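Local coordinates for protein 4-oxalmesaconate hydratase (Pseudomonas putida, PDB 5CGZ) that hydrates the enol form of oxalomesaconate to 4-carboxy-4-hydroxy-2-oxoadipate, the third step of gallate degradation, and carries one zinc ion per subunit, at residues A[10-15]-A[187-192]; A[181-186]-A[194-199]; A[65-70]-A[78-83]. One frame throughout, in Å; residues are numbered along the deposited sequence. Where two conformers were deposited one is given.

Contact 1 (A[10-15]-A[187-192]). With ZN (zinc ion), chain C.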
# COMPACT_ATOMS: atom_id res chain seq x y z
N HIS A 10 14.38 -6.79 23.39
CA HIS A 10 14.41 -7.61 24.59
C HIS A 10 15.54 -8.61 24.43
O HIS A 10 15.90 -8.95 23.30
CB HIS A 10 13.06 -8.31 24.78
CG HIS A 10 11.89 -7.39 24.61
ND1 HIS A 10 11.01 -7.49 23.55
CD2 HIS A 10 11.47 -6.33 25.34
CE1 HIS A 10 10.09 -6.55 23.65
NE2 HIS A 10 10.35 -5.83 24.72
N SER A 11 16.10 -9.08 25.53
CA SER A 11 17.32 -9.88 25.47
C SER A 11 17.20 -11.17 24.64
O SER A 11 18.17 -11.57 24.02
CB SER A 11 17.80 -10.22 26.90
OG SER A 11 16.80 -10.87 27.66
N ALA A 12 16.02 -11.79 24.59
CA ALA A 12 15.88 -13.06 23.85
C ALA A 12 15.74 -12.89 22.33
O ALA A 12 16.00 -13.82 21.56
CB ALA A 12 14.70 -13.85 24.39
N ASP A 13 15.34 -11.71 21.90
CA ASP A 13 15.01 -11.52 20.49
C ASP A 13 16.14 -11.83 19.53
O ASP A 13 15.90 -12.43 18.48
CB ASP A 13 14.52 -10.09 20.28
CG ASP A 13 13.07 -9.91 20.70
OD1 ASP A 13 12.79 -9.05 21.55
OD2 ASP A 13 12.22 -10.66 20.16
N PHE A 14 17.37 -11.45 19.85
CA PHE A 14 18.45 -11.68 18.90
C PHE A 14 18.69 -13.18 18.73
O PHE A 14 19.20 -13.61 17.70
CB PHE A 14 19.75 -10.96 19.31
CG PHE A 14 20.49 -11.60 20.47
CD1 PHE A 14 20.22 -11.23 21.78
CD2 PHE A 14 21.50 -12.53 20.24
CE1 PHE A 14 20.92 -11.81 22.85
CE2 PHE A 14 22.21 -13.11 21.30
CZ PHE A 14 21.91 -12.75 22.61
N VAL A 15 18.30 -13.98 19.72
CA VAL A 15 18.51 -15.42 19.62
C VAL A 15 17.49 -16.05 18.66
O VAL A 15 17.87 -16.74 17.73
CB VAL A 15 18.42 -16.12 21.01
CG1 VAL A 15 18.54 -17.63 20.87
CG2 VAL A 15 19.51 -15.59 21.94
N GLN A 187 18.48 -23.19 22.80
CA GLN A 187 18.29 -24.01 23.99
C GLN A 187 18.71 -23.32 25.29
O GLN A 187 18.36 -23.77 26.37
CB GLN A 187 19.04 -25.34 23.83
CG GLN A 187 18.35 -26.28 22.86
CD GLN A 187 19.03 -27.62 22.75
OE1 GLN A 187 18.39 -28.65 22.96
NE2 GLN A 187 20.31 -27.62 22.40
N CYS A 188 19.44 -22.21 25.18
CA CYS A 188 19.72 -21.39 26.36
C CYS A 188 18.47 -20.65 26.85
O CYS A 188 18.44 -20.18 27.98
CB CYS A 188 20.82 -20.37 26.07
SG CYS A 188 22.41 -21.08 25.70
N MET A 189 17.46 -20.55 25.99
CA MET A 189 16.21 -19.89 26.38
C MET A 189 15.39 -20.86 27.21
O MET A 189 14.42 -21.48 26.73
CB MET A 189 15.42 -19.42 25.15
CG MET A 189 16.23 -18.58 24.15
SD MET A 189 16.80 -17.00 24.80
CE MET A 189 18.47 -17.39 25.30
N ALA A 190 15.81 -21.00 28.47
CA ALA A 190 15.25 -21.97 29.40
C ALA A 190 13.72 -21.92 29.51
O ALA A 190 13.13 -20.85 29.66
CB ALA A 190 15.86 -21.77 30.78
N GLY A 191 13.11 -23.10 29.44
CA GLY A 191 11.68 -23.25 29.64
C GLY A 191 10.81 -22.82 28.47
O GLY A 191 9.58 -22.77 28.60
N GLN A 192 11.41 -22.53 27.32
CA GLN A 192 10.65 -22.00 26.19
C GLN A 192 10.66 -22.94 24.99
O GLN A 192 10.69 -22.50 23.83
CB GLN A 192 11.17 -20.61 25.83
CG GLN A 192 11.15 -19.68 27.05
CD GLN A 192 11.61 -18.26 26.75
OE1 GLN A 192 10.99 -17.54 25.95
NE2 GLN A 192 12.68 -17.83 27.41
ZN ZN C . 10.86 -8.92 22.07
O HOH W 1 9.78 -11.14 21.74
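Met189 reaches across to Ala12 and Val15 in a Rossmann-like fold of the MshB deacetylase family, touching the turn after strand 3-8 and the first part of helix 13-27. Its CB leads toward them from a tight backbone: Met189 is the centre of an inverse gamma turn and opens the type II turn that ends at Gln192, with Gly191 taking the positive phi. From there CG comes within 4.1 Å of Val15 CG1. The chain then bends at chi2 (-65°), setting SD 3.8 Å from Ala12 CB, and bends again so that the terminal CE lies 4.0 Å from Val15 CG2; the side chains of Val15 and Met189 thus meet tip to tip. A flexible thioether suits this place because it can fold to follow two small apolar neighbours, while the short Ala12 lets sulfur come close to the backbone of the turn. All three side chains are buried, and no hydrogen bond joins the segments. Two side chains of segment 10-15, His10 and Asp13, bind the zinc, and Glu44 and His123 complete the protein ligands. Asp122 accepts a hydrogen bond from His10 NE2 and Arg17 pairs with Asp13 OD2, second-shell contacts that probably help to orient the two ligands. Zinc is bound by His10 ND1 at 2.1 Å and by Asp13 OD1 at 2.0 Å, with water 1 farther away at 2.5 Å.

Contact 2 (A[181-186]-A[194-199])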
# COMPACT_ATOMS: atom_id res chain seq x y z
N LYS A 181 24.64 -24.21 15.84
CA LYS A 181 24.93 -23.11 16.75
C LYS A 181 23.66 -22.34 17.10
O LYS A 181 23.41 -22.06 18.27
CB LYS A 181 25.99 -22.17 16.16
CG LYS A 181 27.40 -22.73 16.22
CD LYS A 181 28.40 -21.78 15.57
CE LYS A 181 29.84 -22.25 15.80
NZ LYS A 181 30.81 -21.33 15.14
N LYS A 182 22.84 -22.01 16.10
CA LYS A 182 21.63 -21.25 16.41
C LYS A 182 20.75 -22.05 17.35
O LYS A 182 20.19 -21.51 18.31
CB LYS A 182 20.83 -20.87 15.15
CG LYS A 182 19.50 -20.20 15.52
CD LYS A 182 18.75 -19.59 14.34
CE LYS A 182 17.60 -18.71 14.85
NZ LYS A 182 16.90 -17.96 13.77
N TYR A 183 20.63 -23.35 17.10
CA TYR A 183 19.76 -24.17 17.92
C TYR A 183 20.30 -24.35 19.35
O TYR A 183 19.54 -24.39 20.32
CB TYR A 183 19.52 -25.54 17.28
CG TYR A 183 18.49 -26.33 18.04
CD1 TYR A 183 17.16 -25.92 18.07
CD2 TYR A 183 18.84 -27.47 18.76
CE1 TYR A 183 16.20 -26.63 18.77
CE2 TYR A 183 17.89 -28.19 19.47
CZ TYR A 183 16.58 -27.76 19.48
OH TYR A 183 15.63 -28.46 20.18
N ALA A 184 21.62 -24.47 19.47
CA ALA A 184 22.23 -24.53 20.80
C ALA A 184 22.00 -23.23 21.55
O ALA A 184 21.73 -23.24 22.75
CB ALA A 184 23.73 -24.83 20.69
N ALA A 185 22.08 -22.10 20.85
CA ALA A 185 21.78 -20.82 21.49
C ALA A 185 20.30 -20.77 21.90
O ALA A 185 19.95 -20.29 22.97
CB ALA A 185 22.11 -19.66 20.55
N ILE A 186 19.44 -21.27 21.02
CA ILE A 186 18.01 -21.33 21.30
C ILE A 186 17.73 -22.11 22.59
O ILE A 186 16.87 -21.73 23.39
CB ILE A 186 17.25 -21.97 20.10
CG1 ILE A 186 16.90 -20.88 19.08
CG2 ILE A 186 15.99 -22.68 20.55
CD1 ILE A 186 16.20 -21.42 17.86
N HIS A 194 8.42 -24.54 23.37
CA HIS A 194 7.45 -24.29 22.31
C HIS A 194 8.00 -23.30 21.30
O HIS A 194 7.78 -23.45 20.10
CB HIS A 194 6.12 -23.76 22.87
CG HIS A 194 5.28 -24.82 23.52
ND1 HIS A 194 4.12 -24.54 24.20
CD2 HIS A 194 5.44 -26.17 23.58
CE1 HIS A 194 3.59 -25.67 24.66
NE2 HIS A 194 4.37 -26.66 24.29
N LEU A 195 8.72 -22.30 21.79
CA LEU A 195 9.37 -21.35 20.90
C LEU A 195 10.59 -21.97 20.20
O LEU A 195 10.89 -21.60 19.07
CB LEU A 195 9.79 -20.09 21.66
CG LEU A 195 8.62 -19.18 22.07
CD1 LEU A 195 9.15 -17.88 22.66
CD2 LEU A 195 7.68 -18.91 20.89
N TRP A 196 11.27 -22.91 20.86
CA TRP A 196 12.36 -23.63 20.20
C TRP A 196 11.82 -24.27 18.94
O TRP A 196 12.42 -24.18 17.86
CB TRP A 196 12.96 -24.74 21.07
CG TRP A 196 13.50 -24.35 22.41
CD1 TRP A 196 13.51 -23.10 22.96
CD2 TRP A 196 14.11 -25.22 23.36
NE1 TRP A 196 14.09 -23.15 24.21
CE2 TRP A 196 14.47 -24.44 24.48
CE3 TRP A 196 14.40 -26.60 23.38
CZ2 TRP A 196 15.10 -24.98 25.60
CZ3 TRP A 196 15.02 -27.13 24.50
CH2 TRP A 196 15.36 -26.33 25.59
N GLU A 197 10.67 -24.93 19.09
CA GLU A 197 10.02 -25.64 18.00
C GLU A 197 9.48 -24.68 16.94
O GLU A 197 9.59 -24.95 15.75
CB GLU A 197 8.88 -26.51 18.54
CG GLU A 197 9.36 -27.69 19.34
CD GLU A 197 8.38 -28.12 20.43
OE1 GLU A 197 7.18 -27.79 20.34
OE2 GLU A 197 8.83 -28.79 21.39
N TYR A 198 8.89 -23.57 17.38
CA TYR A 198 8.35 -22.59 16.46
C TYR A 198 9.46 -22.04 15.56
O TYR A 198 9.29 -21.96 14.34
CB TYR A 198 7.68 -21.45 17.23
CG TYR A 198 6.95 -20.43 16.38
CD1 TYR A 198 7.61 -19.30 15.90
CD2 TYR A 198 5.60 -20.58 16.10
CE1 TYR A 198 6.92 -18.34 15.12
CE2 TYR A 198 4.91 -19.64 15.33
CZ TYR A 198 5.57 -18.52 14.85
OH TYR A 198 4.87 -17.59 14.10
N TYR A 199 10.60 -21.67 16.14
CA TYR A 199 11.62 -21.01 15.33
C TYR A 199 12.46 -22.02 14.56
O TYR A 199 13.07 -21.66 13.55
CB TYR A 199 12.47 -20.08 16.22
CG TYR A 199 11.66 -18.84 16.44
CD1 TYR A 199 11.55 -17.89 15.43
CD2 TYR A 199 10.93 -18.65 17.61
CE1 TYR A 199 10.76 -16.76 15.60
CE2 TYR A 199 10.14 -17.52 17.78
CZ TYR A 199 10.06 -16.58 16.77
OH TYR A 199 9.28 -15.47 16.92
O HOH W 2 14.63 -19.44 12.87
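The Trp196 indole presents one face to Ile186, whose CG2 methyl sits 3.5 Å from Trp196 CD1, a CH-pi type of contact. The carbonyl carbon of Ile186 lies above the same ring near its rim. Ile186 O sits over this face too, 3.2 Å from Trp196 NE1 and off the line of its in-plane N-H, so it is not hydrogen-bonded; that N-H goes to Met189 O in the connecting loop. Near the benzene part of the indole, Tyr183 OH approaches Trp196 CE3 obliquely at 3.9 Å, the two side chains crossing at about a right angle. In Ile186 the CG2 branch stands anti to the backbone N, which carries it over the indole, while CD1 extends to Tyr199 CB at 4.3 Å. A branched aliphatic residue can thus serve both neighbours. Tyr198 CD1 lies over the centre of one face of the Tyr199 ring, and Tyr199 OH is hydrogen-bonded with Arg17 NH1 and His160 ND1. Water 2 bridges the helices, accepting from Lys182 NZ at 2.9 Å and donating to Tyr199 O at 2.8 Å; Lys182 NZ also has Glu226 and Trp16 O as partners. The axes of segments 181-186 and 194-199 approach to 10.6 Å at 159°, the nearly antiparallel pairing of a helical hairpin.

Contact 3 (A[65-70]-A[78-83])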
# COMPACT_ATOMS: atom_id res chain seq x y z
N GLU A 65 21.90 -13.82 32.05
CA GLU A 65 22.77 -15.00 31.99
C GLU A 65 22.47 -15.82 30.74
O GLU A 65 23.39 -16.34 30.10
CB GLU A 65 22.60 -15.85 33.25
CG GLU A 65 23.89 -16.56 33.69
CD GLU A 65 24.99 -15.58 34.08
OE1 GLU A 65 26.18 -15.95 33.98
OE2 GLU A 65 24.67 -14.44 34.50
N GLU A 66 21.20 -15.93 30.39
CA GLU A 66 20.81 -16.64 29.17
C GLU A 66 21.40 -15.97 27.93
O GLU A 66 21.95 -16.65 27.07
CB GLU A 66 19.29 -16.70 29.05
CG GLU A 66 18.64 -17.61 30.07
CD GLU A 66 17.13 -17.61 29.95
OE1 GLU A 66 16.58 -16.71 29.27
OE2 GLU A 66 16.49 -18.51 30.54
N ALA A 67 21.29 -14.65 27.87
CA ALA A 67 21.76 -13.90 26.71
C ALA A 67 23.27 -14.03 26.56
O ALA A 67 23.79 -14.22 25.45
CB ALA A 67 21.36 -12.44 26.82
N MET A 68 23.99 -13.93 27.68
CA MET A 68 25.44 -14.07 27.65
C MET A 68 25.85 -15.47 27.21
O MET A 68 26.80 -15.62 26.45
CB MET A 68 26.04 -13.76 29.01
CG MET A 68 26.13 -12.27 29.28
SD MET A 68 26.57 -11.94 31.00
CE MET A 68 26.96 -10.19 30.91
N ALA A 69 25.11 -16.48 27.66
CA ALA A 69 25.40 -17.86 27.24
C ALA A 69 25.15 -18.03 25.74
O ALA A 69 25.96 -18.62 25.03
CB ALA A 69 24.56 -18.85 28.05
N ALA A 70 24.03 -17.49 25.26
CA ALA A 70 23.70 -17.59 23.83
C ALA A 70 24.73 -16.85 22.98
O ALA A 70 25.18 -17.36 21.95
CB ALA A 70 22.29 -17.03 23.57
N VAL A 78 27.98 -8.95 23.65
CA VAL A 78 26.66 -8.41 23.96
C VAL A 78 26.72 -7.40 25.10
O VAL A 78 27.48 -7.58 26.06
CB VAL A 78 25.67 -9.55 24.32
CG1 VAL A 78 26.20 -10.35 25.50
CG2 VAL A 78 24.28 -8.98 24.63
N GLU A 79 25.95 -6.33 24.99
CA GLU A 79 25.83 -5.38 26.09
C GLU A 79 24.36 -5.10 26.36
O GLU A 79 23.51 -5.33 25.49
CB GLU A 79 26.59 -4.08 25.79
CG GLU A 79 25.95 -3.19 24.76
CD GLU A 79 26.79 -1.96 24.45
OE1 GLU A 79 27.45 -1.92 23.39
OE2 GLU A 79 26.79 -1.02 25.27
N PHE A 80 24.07 -4.61 27.56
CA PHE A 80 22.70 -4.44 28.02
C PHE A 80 22.41 -3.01 28.46
O PHE A 80 22.98 -2.54 29.44
CB PHE A 80 22.44 -5.42 29.18
CG PHE A 80 22.75 -6.85 28.83
CD1 PHE A 80 21.81 -7.64 28.19
CD2 PHE A 80 23.99 -7.39 29.12
CE1 PHE A 80 22.09 -8.95 27.86
CE2 PHE A 80 24.28 -8.71 28.79
CZ PHE A 80 23.32 -9.49 28.16
N PHE A 81 21.56 -2.29 27.73
CA PHE A 81 21.24 -0.92 28.10
C PHE A 81 20.33 -0.87 29.32
O PHE A 81 20.29 0.14 30.02
CB PHE A 81 20.58 -0.15 26.95
CG PHE A 81 21.53 0.40 25.93
CD1 PHE A 81 22.82 -0.10 25.83
CD2 PHE A 81 21.14 1.42 25.08
CE1 PHE A 81 23.70 0.41 24.88
CE2 PHE A 81 22.00 1.93 24.13
CZ PHE A 81 23.29 1.42 24.02
N ASP A 82 19.58 -1.94 29.55
CA ASP A 82 18.65 -2.02 30.68
C ASP A 82 17.72 -0.81 30.81
O ASP A 82 17.67 -0.19 31.88
CB ASP A 82 19.44 -2.21 31.98
CG ASP A 82 18.55 -2.57 33.17
OD1 ASP A 82 17.45 -3.13 32.97
OD2 ASP A 82 18.94 -2.27 34.31
N ILE A 83 16.96 -0.48 29.77
CA ILE A 83 16.08 0.68 29.85
C ILE A 83 14.62 0.31 30.18
O ILE A 83 13.78 1.20 30.31
CB ILE A 83 16.08 1.52 28.55
CG1 ILE A 83 15.51 0.71 27.37
CG2 ILE A 83 17.50 2.04 28.25
CD1 ILE A 83 15.42 1.51 26.06
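Phe80 and Met68 share the same chi1 rotamer, which helps to aim both side chains into the gap between helix and strand. With chi1 at -55°, the Phe80 ring projects from strand 76-80 to helix 56-74, and Met68 (chi1 -79°) runs fully extended beyond CG, so that a side chain starting off to one side still arrives at the ring. Its CE methyl touches Phe80 CE2 at 3.7 Å from an oblique direction. Ala67 meets the ring differently: its CB lies in the ring plane at the edge, 3.7 Å from Phe80 CE1. A methyl is small enough to let the end of the phenyl ring come up against the helix, and the long, unbranched Met68 fills in beside it. Two residues back along the strand, Val78 also points toward the helix and places CG1 4.2 Å from Met68 CG. Glu79, between them, points away and pairs with Arg104. The axes of segments 65-70 and 78-80 approach to 9.3 Å and run nearly antiparallel, at 162°; helix 56-74 is the longer of two helices connecting parallel neighbours 31-36 and 76-80, a beta-alpha-beta crossover. The Phe39 ring also meets Phe80, nearly parallel. With no hydrogen bond between the segments, the contact rests on van der Waals touching and partial burial of apolar groups, Ala67 inside and Met68 at the solvent side, probably helping to set the helix-strand spacing.

From the N terminus, the first segment met is 10-15, just after strand 3-8; its partner, 187-192, comes 171 intervening residues later, so contact 1 closes a very long loop. Contact 3 is nested inside that loop as a short closure from helix 56-74 to strand 76-80. Contact 2 crosses contact 1: it closes a short loop of seven residues, most of it segment 187-192, and this loop between helices 179-186 and 193-212 is what reaches back to the zinc-bearing turn. The contacts also touch: Val15 CG2 lies 3.5 Å from Ala70 CB, and Ala185 CB 4.0 Å from Ala70 CB. Together they tie the parallel part of the mixed sheet, helix 13-27, helix 56-74 and the late helical hairpin into one body.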